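Local coordinates for protein mandelate racemase/muconate lactonizing enzyme (Roseovarius nubinhibens, PDB 2QDD) that probably acts as a magnesium-dependent enzyme of the mandelate racemase/muconate lactonizing branch of the enolase superfamily, though its substrate is not established, at residues M241-L246 / K265-R270; Q290-D295 / N317-W322; R276-R281 / L307-S312; V197-T202 / P222-D227; W49-P54 / G297-A302. One frame throughout, in Å; residues are numbered along the deposited sequence.

Contact 1. Residues M241-L246 / K265-R270; sequences MLDECL and KIKPNR
K267 NZ is the best-held polar atom: D243 OD2, two ordered waters and the hydroxyl of Y59 share its three N-H groups. The salt bridge to OD2, 3.1 Å from NZ, uses the syn lone pair of the carboxylate. D243, its CG anti to the backbone N, sets its other oxygen beside R270, where NH2 donates to OD1 at 2.8 Å. That bond is weak, in keeping with planes 81° apart. Backbone oxygens hold the guanidinium more firmly: R270 NH1 donates to L246 O at 2.7 Å, and R270 NH2 to K265 O at 2.8 Å, both near the guanidinium plane, while D243 O lies over its centre. An alanine at R270 would probably lose this clamp between the two segments and leave D243 less firmly placed. Mg2+ is known to bind D243 and E244, although this chain carries none, and nearby positive charges would probably favour an ionised D243, offsetting the close carboxylate of E220. K265 lays CB and CD along the D243 carboxylate while its NZ pairs with E220. K265 N donates to L242 O at 2.8 Å, joining neighbouring parallel strands 240-242 and 263-266, which helix 249-258 links, with strand 290-293 on the far side of 263-266.

Contact 2. Residues Q290-D295 / N317-W322; sequences QMHIED and NRLASW
Strand 290-293 is the last parallel strand of the enolase-type barrel, and the irregular segment 317-322 runs beside it at 30°, between it and strand 135-141. The tight part lies from Q290 to I293. A single bridge pairs M291 with R318, M291 N donating to N317 O at 2.8 Å and L319 N to M291 O at 2.9 Å. Next to it H292 turns its ring so that ND1 points at A320 O, 2.6 Å away and in the ring plane, on a carbonyl lone pair. L319 CB covers one face of that imidazole in a CH-pi contact, 3.9 Å from the centroid, while L319 CD1 reaches Q290 CB. H292 NE2 is buried without a partner. A leucine at H292 would probably lose both the bond to A320 O and the flat surface on which L319 rests. S321 OG then donates to I293 O at 2.6 Å, and one water ties I293 N to L319 O and S321 OG. Beyond this the segments are joined more loosely: a second water bridges D295 N and W322 O, and W322 N makes only a weak bond to E294 OE1, at 3.4 Å. W322 itself is partly exposed; D295 O lies in the plane of its indole, at the edge, 3.5 Å from CE3.

Contact 3. Residues R276-R281 / L307-S312; sequences RARQIR and LHLAAS
Helices 274-287 and 300-311 belong to the outer layer of the barrel, one preceding and one following strand 290-293. Their segments run 22° from parallel with axes 11.1 Å apart, so side chains rather than backbones bridge the gap. L309 does most of this. With CG anti to its backbone N, it sends its two methyls in different directions: CD2 meets A277 CB at 3.7 Å, and CD1 lies over one face of the R281 guanidinium, 3.6 Å above its plane and toward the rim. R281 bends at chi2 and chi3 to come tip to tip with the leucine. The edge of the same group is used differently, for R281 NH1 donates to S312 OG at 2.9 Å in an almost straight bond (177°) lying in the guanidinium plane. Outside the segments, NH1 also bonds T313 OG1, and NH2 makes a weak bond to L127 O. L309 CD1 over a face, S312 OG at the edge and the further bond to T313 OG1 together probably restrict the rotation of this buried cation. I293 underlies the contact, touching R281, L309 and A310. Two near-parallel helices packed outside the strand between them are typical of a TIM-barrel wall.

Contact 4. Residues V197-T202 / P222-D227; sequences VNRAWT and PCQTLD
The indole of W201 carries V197 CG1 over one face, 3.5 Å above the plane and displaced toward the rim. P222 crosses the tryptophan at about a right angle, and its CB approaches CE3 obliquely at 3.7 Å. Away from these contacts, W201 NE1 bonds D176 OD2, which helps to fix the turn of the ring. V197 has CG1 anti to its backbone N, and that branch touches P222 O as well as the indole. The proline carbonyl is the polar centre: W201 N donates to P222 O at 3.2 Å, almost along the C=O axis, while R199 CA makes a longer CA-H...O contact with the same oxygen. V197 to A200 form a type I' turn, N198 and R199 both having positive phi, which brings the backbone of R199 and W201 round to this oxygen. R199 then lays CG against C223 O at 3.4 Å before its NH1 reaches Y59 O. Toward the more exposed side, one water receives from Q224 N at 3.2 Å and donates to W201 O at 2.7 Å. C223 SG packs 3.7 Å from that same W201 O. The two loops follow strands 192-196 and 218-220, whose ends bear the magnesium ligands D196 and E220; such adjoining strand-to-helix loops form the catalytic rim typical of enolase-superfamily barrels.

Contact 5. Residues W49-P54 / G297-A302; sequences WGEGCP and GGTALA
Three hydrogen bonds from segment 297-302 end on the carboxylate of E51. T299 N donates to E51 OE2 at 2.8 Å, nearly straight and on the syn lone pair. T299 OG1 gives its proton to E51 OE1 at 2.6 Å, and A302 N reaches the same OE1 at 2.9 Å; both meet that oxygen from above the carboxylate plane. The glutamate is fully extended, chi1 -178° and chi2 -179°, and so delivers its head group straight from the strand to the start of the helix. Further out, S35 OG bonds OE2, and Y37 OH bonds T299 OG1. T299 is the N-cap of helix 300-311: its OG1 sits between the backbone N and the carbonyl carbon, and accepts from L301 N at 3.1 Å. The helix start would probably favour a charged E51 in this buried place. Strand 47-52 is an edge strand of the N-terminal domain's antiparallel sheet, so the contact ties that domain to the barrel. Packing surrounds the polar centre. L301 CD2 rests against W49 CB at 4.2 Å, and C53 SG lies 3.7 Å from G298 CA. Any CB on G298 would collide with E51 OE2 and C53 CB, and its backbone angles suit glycine. Past this point a water accepts from C53 N and donates to G297 O, the water oxygen lying 3.0 Å from G297 O.

How the contacts relate
Contacts 1 to 4 all lie in the barrel domain, and contact 5 joins that domain to the N-terminal one. Along the chain contact 4 closes first, then contact 1; both are nested within the long loop that contact 5 closes, while contacts 2 and 3 alternate with each other and with contact 5. Contacts 1 and 2 share neighbouring strands 263-266 and 290-293, their centres about 10 Å apart, and I266 N probably bonds H292 O. Contact 3 lies behind them, touching both, and shares helix 300-311 with contact 5. Contact 4 touches contact 1 through E244 and L226. Metal-ligand loops, barrel wall and domain interface thus form one connected structure.

Contact 1. Residues M241-L246 / K265-R270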
# COMPACT_ATOMS: atom_id res chain seq x y z
N MET A 241 -1.15 19.66 -13.72
CA MET A 241 0.08 19.77 -14.51
C MET A 241 1.23 20.09 -13.56
O MET A 241 1.17 21.07 -12.81
CB MET A 241 -0.10 20.90 -15.54
CG MET A 241 1.16 21.35 -16.29
SD MET A 241 1.50 20.50 -17.83
CE MET A 241 -0.13 20.31 -18.59
N LEU A 242 2.27 19.26 -13.58
CA LEU A 242 3.47 19.54 -12.78
C LEU A 242 4.57 20.17 -13.62
O LEU A 242 4.58 20.02 -14.83
CB LEU A 242 3.98 18.27 -12.11
CG LEU A 242 3.06 17.61 -11.08
CD1 LEU A 242 3.73 16.39 -10.53
CD2 LEU A 242 2.68 18.56 -9.96
N ASP A 243 5.49 20.87 -12.95
CA ASP A 243 6.51 21.68 -13.63
C ASP A 243 7.76 21.80 -12.75
O ASP A 243 8.70 21.03 -12.90
CB ASP A 243 5.94 23.06 -14.02
CG ASP A 243 6.92 23.92 -14.83
OD1 ASP A 243 7.95 23.41 -15.32
OD2 ASP A 243 6.65 25.13 -14.98
N GLU A 244 7.76 22.76 -11.83
CA GLU A 244 8.99 23.21 -11.17
C GLU A 244 9.59 22.22 -10.17
O GLU A 244 10.78 22.30 -9.87
CB GLU A 244 8.78 24.57 -10.50
CG GLU A 244 8.56 25.72 -11.48
CD GLU A 244 7.09 25.99 -11.78
OE1 GLU A 244 6.24 25.16 -11.40
OE2 GLU A 244 6.78 27.03 -12.39
N CYS A 245 8.79 21.28 -9.67
CA CYS A 245 9.26 20.28 -8.72
C CYS A 245 10.02 19.12 -9.37
O CYS A 245 10.56 18.26 -8.68
CB CYS A 245 8.13 19.76 -7.82
SG CYS A 245 6.73 18.98 -8.69
N LEU A 246 10.06 19.10 -10.70
CA LEU A 246 10.59 17.97 -11.45
C LEU A 246 12.00 18.25 -11.98
O LEU A 246 12.17 18.77 -13.08
CB LEU A 246 9.66 17.62 -12.61
CG LEU A 246 8.20 17.29 -12.32
CD1 LEU A 246 7.40 17.52 -13.58
CD2 LEU A 246 8.04 15.86 -11.83
N LYS A 265 5.14 19.88 -17.62
CA LYS A 265 5.98 20.75 -18.45
C LYS A 265 7.40 20.21 -18.50
O LYS A 265 7.94 19.78 -17.47
CB LYS A 265 6.02 22.17 -17.89
CG LYS A 265 4.72 22.93 -18.02
CD LYS A 265 4.97 24.42 -17.92
CE LYS A 265 3.83 25.20 -18.55
NZ LYS A 265 3.84 26.63 -18.14
N ILE A 266 7.99 20.23 -19.68
CA ILE A 266 9.41 19.89 -19.83
C ILE A 266 10.21 21.12 -20.27
O ILE A 266 9.89 21.76 -21.27
CB ILE A 266 9.65 18.72 -20.82
CG1 ILE A 266 8.67 17.58 -20.55
CG2 ILE A 266 11.09 18.22 -20.71
CD1 ILE A 266 8.52 16.66 -21.71
N LYS A 267 11.24 21.44 -19.49
CA LYS A 267 12.08 22.60 -19.73
C LYS A 267 13.54 22.20 -19.63
O LYS A 267 13.99 21.84 -18.54
CB LYS A 267 11.76 23.72 -18.74
CG LYS A 267 10.34 24.25 -18.85
CD LYS A 267 10.13 25.46 -18.00
CE LYS A 267 8.65 25.67 -17.76
NZ LYS A 267 8.43 26.83 -16.85
N PRO A 268 14.28 22.25 -20.75
CA PRO A 268 15.68 21.81 -20.83
C PRO A 268 16.61 22.39 -19.76
O PRO A 268 17.44 21.66 -19.22
CB PRO A 268 16.11 22.27 -22.23
CG PRO A 268 14.86 22.30 -23.01
CD PRO A 268 13.79 22.73 -22.06
N ASN A 269 16.45 23.68 -19.44
CA ASN A 269 17.25 24.31 -18.39
C ASN A 269 16.95 23.82 -16.97
O ASN A 269 17.80 23.92 -16.09
CB ASN A 269 17.18 25.84 -18.48
CG ASN A 269 18.43 26.52 -17.88
OD1 ASN A 269 18.40 27.03 -16.77
ND2 ASN A 269 19.53 26.51 -18.63
N ARG A 270 15.75 23.29 -16.75
CA ARG A 270 15.44 22.59 -15.50
C ARG A 270 15.99 21.15 -15.45
O ARG A 270 16.51 20.72 -14.42
CB ARG A 270 13.94 22.61 -15.22
CG ARG A 270 13.52 21.90 -13.93
CD ARG A 270 12.06 22.16 -13.52
NE ARG A 270 11.11 22.30 -14.63
CZ ARG A 270 10.60 21.29 -15.35
NH1 ARG A 270 10.96 20.04 -15.12
NH2 ARG A 270 9.73 21.55 -16.31
O HOH W 1 9.90 25.27 -14.61
O HOH W 2 5.86 27.45 -16.64

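Contact 2. Residues Q290-D295 / N317-W322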
# COMPACT_ATOMS: atom_id res chain seq x y z
N GLN A 290 0.15 14.52 -21.08
CA GLN A 290 0.14 15.63 -22.02
C GLN A 290 1.11 16.70 -21.55
O GLN A 290 1.24 16.93 -20.36
CB GLN A 290 -1.27 16.20 -22.13
CG GLN A 290 -2.23 15.31 -22.90
CD GLN A 290 -3.49 16.03 -23.27
OE1 GLN A 290 -4.14 16.66 -22.43
NE2 GLN A 290 -3.86 15.95 -24.54
N MET A 291 1.82 17.34 -22.48
CA MET A 291 3.09 18.00 -22.16
C MET A 291 3.23 19.37 -22.81
O MET A 291 3.00 19.51 -24.00
CB MET A 291 4.28 17.10 -22.52
CG MET A 291 4.39 15.82 -21.68
SD MET A 291 5.69 14.69 -22.21
CE MET A 291 4.91 13.78 -23.53
N HIS A 292 3.60 20.39 -22.02
CA HIS A 292 4.09 21.66 -22.55
C HIS A 292 5.60 21.58 -22.66
O HIS A 292 6.28 21.24 -21.69
CB HIS A 292 3.74 22.84 -21.64
CG HIS A 292 2.27 23.11 -21.51
ND1 HIS A 292 1.56 23.84 -22.43
CD2 HIS A 292 1.39 22.76 -20.55
CE1 HIS A 292 0.30 23.92 -22.06
NE2 HIS A 292 0.17 23.27 -20.92
N ILE A 293 6.14 21.87 -23.84
CA ILE A 293 7.58 21.82 -24.05
C ILE A 293 8.11 23.17 -24.52
O ILE A 293 7.81 23.63 -25.62
CB ILE A 293 8.01 20.66 -24.99
CG1 ILE A 293 7.52 19.31 -24.44
CG2 ILE A 293 9.51 20.67 -25.19
CD1 ILE A 293 7.90 18.09 -25.26
N GLU A 294 8.91 23.79 -23.65
CA GLU A 294 9.34 25.19 -23.76
C GLU A 294 10.63 25.31 -22.95
O GLU A 294 11.04 24.34 -22.33
CB GLU A 294 8.26 26.10 -23.18
CG GLU A 294 7.89 25.80 -21.72
CD GLU A 294 6.55 26.38 -21.34
OE1 GLU A 294 5.55 26.10 -22.05
OE2 GLU A 294 6.48 27.12 -20.34
N ASP A 295 11.27 26.47 -22.95
CA ASP A 295 12.33 26.68 -21.96
C ASP A 295 11.96 27.71 -20.91
O ASP A 295 10.89 28.32 -20.96
CB ASP A 295 13.70 26.92 -22.61
CG ASP A 295 14.86 26.36 -21.77
OD1 ASP A 295 16.03 26.41 -22.22
OD2 ASP A 295 14.62 25.89 -20.63
N ASN A 317 -0.10 14.11 -27.36
CA ASN A 317 0.64 14.37 -26.13
C ASN A 317 1.18 15.79 -26.05
O ASN A 317 1.61 16.23 -24.99
CB ASN A 317 1.78 13.37 -25.97
CG ASN A 317 1.29 11.94 -26.05
OD1 ASN A 317 1.29 11.33 -27.13
ND2 ASN A 317 0.87 11.39 -24.92
N ARG A 318 1.15 16.51 -27.17
CA ARG A 318 1.74 17.84 -27.23
C ARG A 318 0.68 18.89 -26.95
O ARG A 318 -0.39 18.87 -27.54
CB ARG A 318 2.40 18.07 -28.59
CG ARG A 318 3.16 19.39 -28.73
CD ARG A 318 3.00 19.94 -30.14
NE ARG A 318 3.46 18.98 -31.13
CZ ARG A 318 2.77 18.59 -32.20
NH1 ARG A 318 3.29 17.70 -33.03
NH2 ARG A 318 1.56 19.09 -32.44
N LEU A 319 0.99 19.79 -26.02
CA LEU A 319 0.17 20.99 -25.82
C LEU A 319 0.93 22.23 -26.29
O LEU A 319 1.98 22.11 -26.91
CB LEU A 319 -0.25 21.10 -24.35
CG LEU A 319 -1.14 19.98 -23.79
CD1 LEU A 319 -1.04 19.94 -22.28
CD2 LEU A 319 -2.58 20.14 -24.23
N ALA A 320 0.40 23.42 -25.99
CA ALA A 320 1.00 24.68 -26.41
C ALA A 320 2.40 24.92 -25.83
O ALA A 320 2.71 24.48 -24.73
CB ALA A 320 0.08 25.84 -26.06
N SER A 321 3.25 25.60 -26.60
CA SER A 321 4.54 26.06 -26.12
C SER A 321 4.47 27.53 -25.70
O SER A 321 3.58 28.26 -26.11
CB SER A 321 5.62 25.88 -27.19
OG SER A 321 5.99 24.52 -27.32
N TRP A 322 5.42 27.93 -24.86
CA TRP A 322 5.64 29.33 -24.52
C TRP A 322 6.93 29.76 -25.20
O TRP A 322 7.89 28.98 -25.29
CB TRP A 322 5.74 29.45 -23.01
CG TRP A 322 5.97 30.82 -22.46
CD1 TRP A 322 5.07 31.84 -22.39
CD2 TRP A 322 7.18 31.31 -21.86
NE1 TRP A 322 5.64 32.94 -21.80
CE2 TRP A 322 6.94 32.64 -21.46
CE3 TRP A 322 8.45 30.76 -21.63
CZ2 TRP A 322 7.92 33.43 -20.84
CZ3 TRP A 322 9.42 31.54 -21.01
CH2 TRP A 322 9.14 32.86 -20.63
O HOH W 3 4.46 22.15 -26.22
O HOH W 4 10.37 28.06 -25.26

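Contact 3. Residues R276-R281 / L307-S312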
# COMPACT_ATOMS: atom_id res chain seq x y z
N ARG A 276 18.41 14.74 -21.83
CA ARG A 276 17.60 14.44 -20.65
C ARG A 276 16.11 14.71 -20.90
O ARG A 276 15.26 13.93 -20.48
CB ARG A 276 18.11 15.20 -19.42
CG ARG A 276 19.54 14.83 -18.97
CD ARG A 276 19.58 13.54 -18.16
NE ARG A 276 20.95 13.14 -17.84
CZ ARG A 276 21.68 12.28 -18.55
NH1 ARG A 276 22.92 11.98 -18.17
NH2 ARG A 276 21.20 11.72 -19.65
N ALA A 277 15.81 15.81 -21.59
CA ALA A 277 14.43 16.19 -21.91
C ALA A 277 13.71 15.22 -22.84
O ALA A 277 12.52 14.96 -22.65
CB ALA A 277 14.37 17.60 -22.46
N ARG A 278 14.44 14.65 -23.80
CA ARG A 278 13.90 13.63 -24.72
C ARG A 278 13.50 12.33 -24.02
O ARG A 278 12.45 11.75 -24.33
CB ARG A 278 14.91 13.34 -25.84
CG ARG A 278 14.42 12.36 -26.90
CD ARG A 278 15.39 11.20 -27.05
NE ARG A 278 15.87 11.06 -28.43
CZ ARG A 278 17.12 10.76 -28.76
NH1 ARG A 278 17.46 10.66 -30.03
NH2 ARG A 278 18.04 10.56 -27.82
N GLN A 279 14.33 11.86 -23.09
CA GLN A 279 14.00 10.69 -22.27
C GLN A 279 12.71 10.87 -21.47
O GLN A 279 11.87 9.97 -21.43
CB GLN A 279 15.15 10.30 -21.33
CG GLN A 279 14.91 8.94 -20.65
CD GLN A 279 15.78 8.65 -19.42
OE1 GLN A 279 15.95 7.49 -19.04
NE2 GLN A 279 16.33 9.70 -18.80
N ILE A 280 12.56 12.04 -20.86
CA ILE A 280 11.33 12.44 -20.16
C ILE A 280 10.11 12.53 -21.10
O ILE A 280 9.03 12.05 -20.76
CB ILE A 280 11.55 13.77 -19.40
CG1 ILE A 280 12.57 13.56 -18.29
CG2 ILE A 280 10.23 14.32 -18.83
CD1 ILE A 280 13.29 14.82 -17.88
N ARG A 281 10.32 13.12 -22.27
CA ARG A 281 9.28 13.22 -23.30
C ARG A 281 8.76 11.84 -23.70
O ARG A 281 7.55 11.62 -23.76
CB ARG A 281 9.82 13.95 -24.54
CG ARG A 281 8.73 14.40 -25.52
CD ARG A 281 8.44 13.36 -26.61
NE ARG A 281 9.64 12.92 -27.35
CZ ARG A 281 10.14 13.54 -28.41
NH1 ARG A 281 9.57 14.65 -28.87
NH2 ARG A 281 11.21 13.05 -29.03
N LEU A 307 11.47 23.96 -29.04
CA LEU A 307 10.44 23.82 -30.07
C LEU A 307 10.70 22.69 -31.06
O LEU A 307 9.76 22.13 -31.62
CB LEU A 307 10.21 25.14 -30.82
CG LEU A 307 8.76 25.33 -31.27
CD1 LEU A 307 8.01 26.28 -30.35
CD2 LEU A 307 8.70 25.82 -32.69
N HIS A 308 11.97 22.35 -31.25
CA HIS A 308 12.36 21.13 -31.94
C HIS A 308 11.85 19.86 -31.23
O HIS A 308 11.42 18.91 -31.89
CB HIS A 308 13.89 21.05 -32.09
CG HIS A 308 14.44 21.82 -33.25
ND1 HIS A 308 14.25 21.44 -34.56
CD2 HIS A 308 15.20 22.94 -33.29
CE1 HIS A 308 14.85 22.29 -35.36
NE2 HIS A 308 15.44 23.21 -34.62
N LEU A 309 11.92 19.86 -29.90
CA LEU A 309 11.37 18.78 -29.09
C LEU A 309 9.84 18.78 -29.11
O LEU A 309 9.22 17.73 -29.26
CB LEU A 309 11.89 18.84 -27.64
CG LEU A 309 11.71 17.57 -26.79
CD1 LEU A 309 12.51 16.40 -27.32
CD2 LEU A 309 12.07 17.84 -25.35
N ALA A 310 9.24 19.96 -28.95
CA ALA A 310 7.79 20.15 -29.07
C ALA A 310 7.20 19.62 -30.39
O ALA A 310 6.17 18.93 -30.38
CB ALA A 310 7.43 21.61 -28.86
N ALA A 311 7.85 19.93 -31.51
CA ALA A 311 7.35 19.55 -32.85
C ALA A 311 7.46 18.06 -33.12
O ALA A 311 6.61 17.49 -33.81
CB ALA A 311 8.07 20.34 -33.92
N SER A 312 8.50 17.43 -32.58
CA SER A 312 8.73 15.99 -32.74
C SER A 312 7.86 15.14 -31.81
O SER A 312 7.89 13.91 -31.89
CB SER A 312 10.21 15.68 -32.52
OG SER A 312 10.60 16.05 -31.21

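Contact 4. Residues V197-T202 / P222-D227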
# COMPACT_ATOMS: atom_id res chain seq x y z
N VAL A 197 -0.55 28.64 -11.02
CA VAL A 197 -0.61 29.07 -9.63
C VAL A 197 0.80 29.46 -9.21
O VAL A 197 0.99 30.27 -8.30
CB VAL A 197 -1.15 27.91 -8.74
CG1 VAL A 197 -1.20 28.29 -7.28
CG2 VAL A 197 -2.53 27.47 -9.22
N ASN A 198 1.77 28.88 -9.93
CA ASN A 198 3.19 28.95 -9.62
C ASN A 198 3.55 28.85 -8.16
O ASN A 198 4.17 29.74 -7.57
CB ASN A 198 3.89 30.11 -10.32
CG ASN A 198 5.14 29.67 -11.06
OD1 ASN A 198 5.26 29.90 -12.27
ND2 ASN A 198 6.07 29.02 -10.35
N ARG A 199 3.14 27.72 -7.58
CA ARG A 199 3.51 27.29 -6.21
C ARG A 199 3.01 28.18 -5.06
O ARG A 199 3.45 28.03 -3.93
CB ARG A 199 5.01 27.02 -6.09
CG ARG A 199 5.56 26.05 -7.13
CD ARG A 199 7.06 25.98 -7.08
NE ARG A 199 7.66 27.10 -7.80
CZ ARG A 199 8.97 27.27 -7.99
NH1 ARG A 199 9.40 28.32 -8.67
NH2 ARG A 199 9.84 26.38 -7.52
N ALA A 200 2.07 29.08 -5.36
CA ALA A 200 1.63 30.08 -4.39
C ALA A 200 0.62 29.56 -3.35
O ALA A 200 0.33 30.24 -2.37
CB ALA A 200 1.07 31.31 -5.11
N TRP A 201 0.09 28.36 -3.57
CA TRP A 201 -0.83 27.74 -2.62
C TRP A 201 -0.14 26.79 -1.65
O TRP A 201 0.89 26.19 -1.97
CB TRP A 201 -1.96 27.02 -3.36
CG TRP A 201 -2.93 27.94 -4.05
CD1 TRP A 201 -3.12 29.27 -3.80
CD2 TRP A 201 -3.84 27.59 -5.10
NE1 TRP A 201 -4.10 29.78 -4.62
CE2 TRP A 201 -4.56 28.77 -5.43
CE3 TRP A 201 -4.13 26.41 -5.79
CZ2 TRP A 201 -5.54 28.79 -6.43
CZ3 TRP A 201 -5.11 26.43 -6.77
CH2 TRP A 201 -5.79 27.61 -7.09
N THR A 202 -0.69 26.69 -0.45
CA THR A 202 -0.50 25.51 0.40
C THR A 202 -1.60 24.51 0.05
O THR A 202 -2.59 24.90 -0.59
CB THR A 202 -0.58 25.89 1.90
OG1 THR A 202 -1.72 26.72 2.13
CG2 THR A 202 0.71 26.60 2.35
N PRO A 222 0.16 23.65 -8.24
CA PRO A 222 -0.46 24.50 -7.22
C PRO A 222 0.43 24.72 -5.99
O PRO A 222 0.37 25.79 -5.38
CB PRO A 222 -1.75 23.74 -6.86
CG PRO A 222 -1.48 22.33 -7.22
CD PRO A 222 -0.50 22.34 -8.36
N CYS A 223 1.26 23.74 -5.67
CA CYS A 223 2.06 23.74 -4.44
C CYS A 223 3.55 23.55 -4.74
O CYS A 223 3.94 23.32 -5.88
CB CYS A 223 1.55 22.66 -3.49
SG CYS A 223 -0.20 22.83 -3.02
N GLN A 224 4.37 23.63 -3.70
CA GLN A 224 5.82 23.79 -3.84
C GLN A 224 6.53 22.46 -4.13
O GLN A 224 7.56 22.43 -4.82
CB GLN A 224 6.40 24.41 -2.57
CG GLN A 224 7.24 25.66 -2.81
CD GLN A 224 6.87 26.79 -1.85
OE1 GLN A 224 6.71 26.58 -0.65
NE2 GLN A 224 6.71 27.99 -2.39
N THR A 225 5.98 21.38 -3.59
CA THR A 225 6.60 20.06 -3.67
C THR A 225 5.65 19.06 -4.32
O THR A 225 4.43 19.27 -4.35
CB THR A 225 6.99 19.53 -2.26
OG1 THR A 225 5.81 19.15 -1.55
CG2 THR A 225 7.77 20.57 -1.45
N LEU A 226 6.23 17.98 -4.84
CA LEU A 226 5.49 16.85 -5.38
C LEU A 226 4.53 16.19 -4.38
O LEU A 226 3.38 15.93 -4.71
CB LEU A 226 6.46 15.81 -5.97
CG LEU A 226 5.92 14.45 -6.42
CD1 LEU A 226 4.96 14.63 -7.56
CD2 LEU A 226 7.06 13.54 -6.84
N ASP A 227 5.03 15.94 -3.16
CA ASP A 227 4.23 15.44 -2.03
C ASP A 227 2.95 16.23 -1.77
O ASP A 227 1.87 15.66 -1.60
CB ASP A 227 5.07 15.44 -0.75
CG ASP A 227 5.48 14.05 -0.31
OD1 ASP A 227 6.69 13.77 -0.31
OD2 ASP A 227 4.58 13.24 0.04
O HOH W 5 3.24 25.21 -1.10

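Contact 5. Residues W49-P54 / G297-A302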
# COMPACT_ATOMS: atom_id res chain seq x y z
N TRP A 49 25.99 26.14 -31.05
CA TRP A 49 25.62 27.12 -30.04
C TRP A 49 24.57 26.60 -29.06
O TRP A 49 23.63 25.90 -29.45
CB TRP A 49 25.13 28.41 -30.69
CG TRP A 49 26.22 29.16 -31.40
CD1 TRP A 49 26.70 28.91 -32.66
CD2 TRP A 49 26.95 30.29 -30.90
NE1 TRP A 49 27.69 29.82 -32.97
CE2 TRP A 49 27.86 30.68 -31.91
CE3 TRP A 49 26.91 31.02 -29.71
CZ2 TRP A 49 28.73 31.76 -31.76
CZ3 TRP A 49 27.78 32.10 -29.56
CH2 TRP A 49 28.68 32.46 -30.58
N GLY A 50 24.75 26.94 -27.78
CA GLY A 50 23.73 26.73 -26.76
C GLY A 50 23.44 27.97 -25.93
O GLY A 50 24.29 28.86 -25.83
N GLU A 51 22.24 28.03 -25.35
CA GLU A 51 21.85 29.09 -24.43
C GLU A 51 21.36 28.55 -23.09
O GLU A 51 20.51 27.66 -23.04
CB GLU A 51 20.75 29.97 -25.06
CG GLU A 51 20.33 31.15 -24.17
CD GLU A 51 19.24 32.00 -24.77
OE1 GLU A 51 18.73 31.64 -25.86
OE2 GLU A 51 18.88 33.02 -24.15
N GLY A 52 21.88 29.11 -22.00
CA GLY A 52 21.26 28.94 -20.69
C GLY A 52 20.82 30.28 -20.12
O GLY A 52 21.65 31.14 -19.83
N CYS A 53 19.51 30.45 -19.97
CA CYS A 53 18.98 31.66 -19.38
C CYS A 53 17.91 31.39 -18.30
O CYS A 53 16.73 31.26 -18.62
CB CYS A 53 18.46 32.60 -20.46
SG CYS A 53 17.88 34.17 -19.82
N PRO A 54 18.34 31.30 -17.03
CA PRO A 54 17.44 31.17 -15.88
C PRO A 54 16.49 32.36 -15.73
O PRO A 54 16.87 33.49 -16.05
CB PRO A 54 18.40 31.11 -14.69
CG PRO A 54 19.69 30.61 -15.26
CD PRO A 54 19.75 31.27 -16.60
N GLY A 297 13.44 30.55 -19.98
CA GLY A 297 13.45 31.92 -20.46
C GLY A 297 14.54 32.17 -21.48
O GLY A 297 15.27 31.24 -21.86
N GLY A 298 14.64 33.42 -21.92
CA GLY A 298 15.74 33.86 -22.77
C GLY A 298 15.36 34.00 -24.23
O GLY A 298 14.19 34.18 -24.56
N THR A 299 16.37 33.92 -25.09
CA THR A 299 16.22 34.36 -26.47
C THR A 299 15.63 33.26 -27.33
O THR A 299 15.40 32.14 -26.85
CB THR A 299 17.57 34.80 -27.09
OG1 THR A 299 18.37 33.65 -27.40
CG2 THR A 299 18.34 35.72 -26.16
N ALA A 300 15.41 33.58 -28.60
CA ALA A 300 14.92 32.62 -29.60
C ALA A 300 15.86 31.44 -29.83
O ALA A 300 15.48 30.48 -30.50
CB ALA A 300 14.60 33.34 -30.91
N LEU A 301 17.08 31.50 -29.29
CA LEU A 301 18.02 30.39 -29.37
C LEU A 301 17.58 29.19 -28.50
O LEU A 301 17.41 28.08 -29.01
CB LEU A 301 19.45 30.85 -29.04
CG LEU A 301 20.61 29.85 -29.19
CD1 LEU A 301 20.62 29.19 -30.54
CD2 LEU A 301 21.96 30.45 -28.93
N ALA A 302 17.38 29.43 -27.20
CA ALA A 302 16.74 28.46 -26.30
C ALA A 302 15.32 28.06 -26.71
O ALA A 302 14.97 26.88 -26.64
CB ALA A 302 16.75 28.99 -24.86
O HOH W 6 17.23 29.04 -21.13